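Local coordinates for protein putative thiol-disulfide oxidoreductase (Bacteroides vulgatus, PDB 4GRF) that probably acts as a thiol-disulfide oxidoreductase through its thioredoxin domain, the part described here, perhaps in cytochrome c-type biogenesis, at residues A[52-57]-A[61-66]. Sequence-based numbering, arbitrary orientation. Where two conformers were deposited one is given.
Sequences LKTYNA and KGFTIY. With SO4 (sulfate ion), chain E.
Y55 reaches from the helix over to the neighbouring strand, touching I65 with its base and T64 with its rim. Its CG stands anti to the backbone N (chi1 -177°), which lays the ring alongside the T64 side chain, both pointing the same way. Followed outward, Y55 CB packs on I65 CD1 at 3.7 Å, and CD1 of the ring then passes I65 CG1 at 4.1 Å. Farther along, Y55 CE1 comes edge-on to T64 OG1, 3.6 Å away. At the tip, Y55 OH donates a 2.9 Å hydrogen bond to sulfate O2, which lies in the plane of the ring at its edge; the ion is probably from the crystallisation liquor. T64 OG1 donates to the same sulfate O2 at 2.6 Å, and N89 binds the ion too. Tyrosine suits this partly exposed place because its carbon frame covers the isoleucine while its hydroxyl reaches out to a polar site that the sulfate fills in this crystal; a leucine here would probably leave the sulfate without one of its donors and T64 without the ring beside it.

Helix 48-58 turns back through a short connection into strand 63-69, a parallel neighbour of strand 31-37 in the central sheet of the thioredoxin fold, so the contact closes a beta-alpha-beta unit. The axes of 52-57 and 63-66 approach to 8.2 Å, their directions 146° apart. F63 and I65, alternate residues of the strand, both point toward the helix, where their apolar side chains are buried. The F63 ring brings its edge to Y55 CA, while T54 CG2 approaches F63 CZ obliquely at 3.9 Å. Threonine serves T54 well: its methyl enters this apolar layer, and its hydroxyl hydrogen-bonds to the carbonyl of Y50 one turn back. Helix 129-140 also packs here, L132 and Y133 against T54 and V136 against F63.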
# COMPACT_ATOMS: atom_id res chain seq x y z
N LEU A 52 -7.07 -8.00 -3.63
CA LEU A 52 -7.41 -9.19 -2.85
C LEU A 52 -6.99 -10.48 -3.57
O LEU A 52 -6.44 -11.38 -2.94
CB LEU A 52 -8.92 -9.20 -2.55
CG LEU A 52 -9.39 -10.14 -1.44
CD1 LEU A 52 -8.67 -9.87 -0.12
CD2 LEU A 52 -10.90 -9.99 -1.27
N LYS A 53 -7.23 -10.55 -4.88
CA LYS A 53 -6.84 -11.72 -5.69
C LYS A 53 -5.33 -11.93 -5.55
O LYS A 53 -4.84 -13.05 -5.40
CB LYS A 53 -7.16 -11.47 -7.16
CG LYS A 53 -6.90 -12.67 -8.08
CD LYS A 53 -7.06 -12.30 -9.55
N THR A 54 -4.60 -10.84 -5.63
CA THR A 54 -3.11 -10.88 -5.55
C THR A 54 -2.64 -11.28 -4.16
O THR A 54 -1.74 -12.12 -4.01
CB THR A 54 -2.54 -9.50 -5.95
OG1 THR A 54 -2.98 -9.15 -7.26
CG2 THR A 54 -1.02 -9.51 -5.90
N TYR A 55 -3.27 -10.72 -3.14
CA TYR A 55 -2.92 -10.99 -1.76
C TYR A 55 -3.15 -12.47 -1.47
O TYR A 55 -2.30 -13.15 -0.88
CB TYR A 55 -3.76 -10.13 -0.81
CG TYR A 55 -3.43 -10.28 0.66
CD1 TYR A 55 -2.17 -9.96 1.17
CD2 TYR A 55 -4.39 -10.73 1.56
CE1 TYR A 55 -1.88 -10.09 2.52
CE2 TYR A 55 -4.11 -10.87 2.90
CZ TYR A 55 -2.85 -10.55 3.38
OH TYR A 55 -2.58 -10.68 4.72
N ASN A 56 -4.27 -12.98 -1.90
CA ASN A 56 -4.58 -14.37 -1.68
C ASN A 56 -3.62 -15.33 -2.38
O ASN A 56 -3.28 -16.32 -1.85
CB ASN A 56 -6.04 -14.67 -2.04
CG ASN A 56 -7.01 -14.25 -0.96
OD1 ASN A 56 -6.67 -14.20 0.19
ND2 ASN A 56 -8.23 -13.95 -1.33
N ALA A 57 -3.23 -15.01 -3.59
CA ALA A 57 -2.37 -15.88 -4.40
C ALA A 57 -0.96 -15.99 -3.84
O ALA A 57 -0.35 -17.04 -3.92
CB ALA A 57 -2.32 -15.37 -5.82
N LYS A 61 3.86 -16.74 0.30
CA LYS A 61 5.15 -16.89 -0.38
C LYS A 61 6.13 -15.73 -0.23
O LYS A 61 7.04 -15.59 -1.04
CB LYS A 61 4.91 -17.13 -1.87
CG LYS A 61 3.93 -18.24 -2.18
CD LYS A 61 3.68 -18.29 -3.67
CE LYS A 61 2.89 -19.53 -4.07
NZ LYS A 61 3.06 -19.80 -5.52
N GLY A 62 5.97 -14.93 0.82
CA GLY A 62 6.89 -13.82 1.08
C GLY A 62 6.38 -12.53 0.45
O GLY A 62 7.14 -11.79 -0.17
N PHE A 63 5.07 -12.32 0.58
CA PHE A 63 4.40 -11.15 0.02
C PHE A 63 3.32 -10.64 0.95
O PHE A 63 2.58 -11.41 1.56
CB PHE A 63 3.75 -11.51 -1.31
CG PHE A 63 2.90 -10.40 -1.89
CD1 PHE A 63 3.49 -9.32 -2.48
CD2 PHE A 63 1.51 -10.45 -1.82
CE1 PHE A 63 2.72 -8.31 -3.02
CE2 PHE A 63 0.74 -9.45 -2.34
CZ PHE A 63 1.33 -8.37 -2.95
N THR A 64 3.20 -9.32 1.03
CA THR A 64 2.03 -8.74 1.67
C THR A 64 1.62 -7.41 1.02
O THR A 64 2.29 -6.91 0.11
CB THR A 64 2.21 -8.59 3.20
OG1 THR A 64 0.95 -8.31 3.81
CG2 THR A 64 3.22 -7.50 3.54
N ILE A 65 0.49 -6.88 1.46
CA ILE A 65 0.05 -5.55 1.04
C ILE A 65 0.01 -4.67 2.27
O ILE A 65 -0.49 -5.06 3.35
CB ILE A 65 -1.33 -5.58 0.35
CG1 ILE A 65 -1.31 -6.54 -0.87
CG2 ILE A 65 -1.77 -4.17 -0.03
CD1 ILE A 65 -2.64 -6.70 -1.59
N TYR A 66 0.56 -3.47 2.10
CA TYR A 66 0.60 -2.44 3.12
C TYR A 66 -0.19 -1.24 2.59
O TYR A 66 0.24 -0.52 1.68
CB TYR A 66 2.06 -2.07 3.41
CG TYR A 66 2.33 -1.03 4.49
CD1 TYR A 66 1.94 -1.22 5.81
CD2 TYR A 66 3.09 0.10 4.20
CE1 TYR A 66 2.24 -0.29 6.79
CE2 TYR A 66 3.39 1.03 5.16
CZ TYR A 66 2.98 0.84 6.46
OH TYR A 66 3.30 1.78 7.41
S SO4 E . 0.55 -10.48 6.68
O1 SO4 E . 1.29 -11.74 6.89
O2 SO4 E . 0.21 -10.35 5.24
O3 SO4 E . -0.70 -10.50 7.48
O4 SO4 E . 1.39 -9.35 7.14